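PDB 3R2T: superantigen-like protein SSL8 from Staphylococcus aureus, which is of unknown function but is a superantigen-like member of the staphylococcal and streptococcal toxin family, pairing an OB-fold domain with a beta-grasp domain. Local coordinates for residues R152-I161 / S238-L248. Sequence-based numbering, arbitrary orientation.
Sequences RTPNLLVKKI and SEQIKNIEVNL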
# COMPACT_ATOMS: atom_id res chain seq x y z
N ARG A 152 -24.65 22.69 -3.57
CA ARG A 152 -25.80 21.82 -3.34
C ARG A 152 -25.95 21.52 -1.85
O ARG A 152 -24.96 21.29 -1.14
CB ARG A 152 -25.63 20.50 -4.08
CG ARG A 152 -25.39 20.65 -5.58
CD ARG A 152 -26.52 21.37 -6.28
NE ARG A 152 -26.13 21.73 -7.63
CZ ARG A 152 -26.87 22.46 -8.47
NH1 ARG A 152 -28.06 22.90 -8.09
NH2 ARG A 152 -26.40 22.74 -9.70
N THR A 153 -27.20 21.52 -1.38
CA THR A 153 -27.50 21.22 0.02
C THR A 153 -28.61 20.18 0.13
O THR A 153 -29.71 20.45 0.59
CB THR A 153 -27.87 22.47 0.83
OG1 THR A 153 -28.91 23.17 0.15
CG2 THR A 153 -26.68 23.37 0.98
N PRO A 154 -28.32 18.96 -0.32
CA PRO A 154 -29.33 17.93 -0.19
C PRO A 154 -29.52 17.57 1.29
O PRO A 154 -28.57 17.69 2.09
CB PRO A 154 -28.71 16.76 -0.93
CG PRO A 154 -27.20 16.97 -0.74
CD PRO A 154 -27.04 18.45 -0.84
N ASN A 155 -30.73 17.15 1.67
CA ASN A 155 -30.98 16.78 3.06
C ASN A 155 -30.20 15.53 3.41
O ASN A 155 -30.06 14.62 2.60
CB ASN A 155 -32.47 16.51 3.33
CG ASN A 155 -32.75 16.23 4.83
OD1 ASN A 155 -32.10 16.80 5.71
ND2 ASN A 155 -33.73 15.38 5.11
N LEU A 156 -29.68 15.52 4.63
CA LEU A 156 -28.97 14.39 5.20
C LEU A 156 -29.94 13.97 6.30
O LEU A 156 -30.17 14.71 7.24
CB LEU A 156 -27.63 14.80 5.81
CG LEU A 156 -26.91 13.74 6.66
CD1 LEU A 156 -26.67 12.45 5.91
CD2 LEU A 156 -25.60 14.29 7.19
N LEU A 157 -30.58 12.82 6.14
CA LEU A 157 -31.51 12.33 7.14
C LEU A 157 -30.82 11.24 7.94
O LEU A 157 -30.39 10.23 7.38
CB LEU A 157 -32.76 11.78 6.47
CG LEU A 157 -33.82 11.20 7.41
CD1 LEU A 157 -34.34 12.26 8.37
CD2 LEU A 157 -34.97 10.62 6.58
N VAL A 158 -30.72 11.43 9.25
CA VAL A 158 -30.08 10.42 10.10
C VAL A 158 -31.17 9.80 10.96
O VAL A 158 -31.89 10.53 11.64
CB VAL A 158 -29.00 11.04 10.97
CG1 VAL A 158 -28.32 9.98 11.87
CG2 VAL A 158 -27.99 11.76 10.09
N LYS A 159 -31.26 8.46 10.91
CA LYS A 159 -32.28 7.73 11.63
C LYS A 159 -31.83 6.46 12.36
O LYS A 159 -30.80 5.85 12.06
CB LYS A 159 -33.37 7.27 10.69
CG LYS A 159 -33.99 8.33 9.88
CD LYS A 159 -35.28 7.81 9.24
CE LYS A 159 -35.06 6.57 8.40
NZ LYS A 159 -36.35 6.08 7.86
N LYS A 160 -32.66 6.11 13.33
CA LYS A 160 -32.56 4.92 14.14
C LYS A 160 -34.02 4.57 14.39
O LYS A 160 -34.77 5.38 14.94
CB LYS A 160 -31.82 5.19 15.45
CG LYS A 160 -31.64 3.97 16.30
CD LYS A 160 -30.81 4.29 17.51
CE LYS A 160 -30.67 3.10 18.44
NZ LYS A 160 -29.95 3.49 19.68
N ILE A 161 -34.42 3.38 13.96
CA ILE A 161 -35.82 2.94 14.12
C ILE A 161 -35.95 1.91 15.22
O ILE A 161 -36.39 0.79 14.98
CB ILE A 161 -36.35 2.28 12.85
CG1 ILE A 161 -35.70 0.90 12.69
CG2 ILE A 161 -36.11 3.18 11.64
CD1 ILE A 161 -36.24 0.10 11.53
N SER A 238 -22.89 15.90 -8.08
CA SER A 238 -23.60 16.43 -6.92
C SER A 238 -24.96 17.05 -7.23
O SER A 238 -25.86 16.99 -6.41
CB SER A 238 -22.72 17.43 -6.14
OG SER A 238 -22.40 18.55 -6.93
N GLU A 239 -25.12 17.64 -8.40
CA GLU A 239 -26.41 18.22 -8.77
C GLU A 239 -27.49 17.13 -8.85
O GLU A 239 -28.67 17.39 -8.62
CB GLU A 239 -26.27 18.98 -10.08
CG GLU A 239 -27.52 19.73 -10.54
CD GLU A 239 -28.52 18.86 -11.26
OE1 GLU A 239 -28.08 17.99 -12.05
OE2 GLU A 239 -29.74 19.07 -11.06
N GLN A 240 -27.08 15.91 -9.13
CA GLN A 240 -28.02 14.81 -9.28
C GLN A 240 -28.34 14.05 -8.00
O GLN A 240 -29.09 13.10 -8.06
CB GLN A 240 -27.54 13.87 -10.38
CG GLN A 240 -27.67 14.50 -11.81
CD GLN A 240 -29.11 14.66 -12.24
OE1 GLN A 240 -29.87 13.71 -12.19
NE2 GLN A 240 -29.48 15.85 -12.69
N ILE A 241 -27.77 14.45 -6.87
CA ILE A 241 -28.07 13.78 -5.59
C ILE A 241 -29.39 14.32 -5.08
O ILE A 241 -29.52 15.52 -4.88
CB ILE A 241 -27.00 14.05 -4.53
CG1 ILE A 241 -25.66 13.43 -4.94
CG2 ILE A 241 -27.44 13.52 -3.18
CD1 ILE A 241 -24.52 13.76 -3.98
N LYS A 242 -30.38 13.44 -4.90
CA LYS A 242 -31.69 13.85 -4.38
C LYS A 242 -31.67 14.00 -2.85
O LYS A 242 -32.20 14.95 -2.31
CB LYS A 242 -32.75 12.82 -4.73
CG LYS A 242 -34.19 13.32 -4.46
CD LYS A 242 -35.23 12.32 -4.95
CE LYS A 242 -36.64 12.96 -5.04
NZ LYS A 242 -37.66 12.01 -5.59
N ASN A 243 -31.09 13.03 -2.17
CA ASN A 243 -30.99 13.07 -0.71
C ASN A 243 -30.02 12.02 -0.23
O ASN A 243 -29.54 11.19 -1.02
CB ASN A 243 -32.38 12.90 -0.02
CG ASN A 243 -33.06 11.59 -0.37
OD1 ASN A 243 -32.55 10.52 -0.07
ND2 ASN A 243 -34.22 11.68 -1.00
N ILE A 244 -29.70 12.06 1.05
CA ILE A 244 -28.79 11.10 1.65
C ILE A 244 -29.44 10.65 2.95
O ILE A 244 -29.91 11.49 3.72
CB ILE A 244 -27.44 11.75 1.93
CG1 ILE A 244 -26.87 12.37 0.62
CG2 ILE A 244 -26.46 10.73 2.55
CD1 ILE A 244 -25.68 13.26 0.82
N GLU A 245 -29.48 9.35 3.18
CA GLU A 245 -30.09 8.82 4.36
C GLU A 245 -29.15 7.86 5.09
O GLU A 245 -28.50 7.00 4.48
CB GLU A 245 -31.40 8.10 4.02
CG GLU A 245 -32.06 7.43 5.22
CD GLU A 245 -33.45 6.84 4.91
OE1 GLU A 245 -33.83 5.83 5.52
OE2 GLU A 245 -34.15 7.39 4.03
N VAL A 246 -29.06 8.04 6.40
CA VAL A 246 -28.25 7.18 7.22
C VAL A 246 -29.16 6.42 8.17
O VAL A 246 -30.06 7.02 8.77
CB VAL A 246 -27.24 8.01 8.05
CG1 VAL A 246 -26.52 7.15 9.06
CG2 VAL A 246 -26.26 8.73 7.13
N ASN A 247 -28.96 5.10 8.28
CA ASN A 247 -29.70 4.27 9.23
C ASN A 247 -28.70 3.67 10.22
O ASN A 247 -27.82 2.89 9.83
CB ASN A 247 -30.54 3.22 8.52
CG ASN A 247 -31.87 3.78 8.04
OD1 ASN A 247 -32.81 3.90 8.83
ND2 ASN A 247 -31.96 4.11 6.77
N LEU A 248 -28.82 4.06 11.48
CA LEU A 248 -27.94 3.57 12.53
C LEU A 248 -28.56 2.41 13.28
O LEU A 248 -29.79 2.38 13.48
CB LEU A 248 -27.64 4.69 13.52
CG LEU A 248 -26.99 5.95 12.97
CD1 LEU A 248 -26.88 7.00 14.08
CD2 LEU A 248 -25.63 5.64 12.37
O HOH W 1 -23.06 20.80 -8.18
O HOH W 2 -32.64 16.93 -0.07
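Leu-156 to Lys-159 pair in parallel with Ile-244 to Asn-247, the strand axes 4.7 Å apart and 16° from parallel. Five backbone hydrogen bonds alternate across the seam, from Ile-244 N to Asn-155 O (3.0 Å) through to Leu-248 N to Lys-159 O (2.7 Å). At the Lys-242/Asn-243 beta bulge opposite Asn-212, a water joins Asn-155 N to Lys-242 O. On the buried face, Leu-156 CD1 touches both CG2 of Ile-244 (3.8 Å) and CG2 of Val-246, while Val-158 CG1 meets Leu-248 CD1; helix 182-197 covers this layer. On the other face, Lys-159 bends at chi3 (-57°), bringing NZ to Glu-245 OE1 in a 3.4 Å salt bridge. Asn-247 ND2 donates to the same oxygen (2.8 Å) on the anti side of the carboxylate, tilted 19° from its plane. Glu-239 CG lies 3.3 Å over one face of the Arg-152 guanidinium, toward its rim, while the Glu-239 carboxylate salt-bridges Lys-214; a water links Arg-152 NE to Ser-238 OG, also hydrogen-bonded to Lys-177 O. The central beta-grasp strand 241-248 and its neighbour 156-160 thus share an apolar layer under the helix and a polar one outside, where a hydrogen bond and a salt bridge on OE1 probably stabilise the Glu-245 charge.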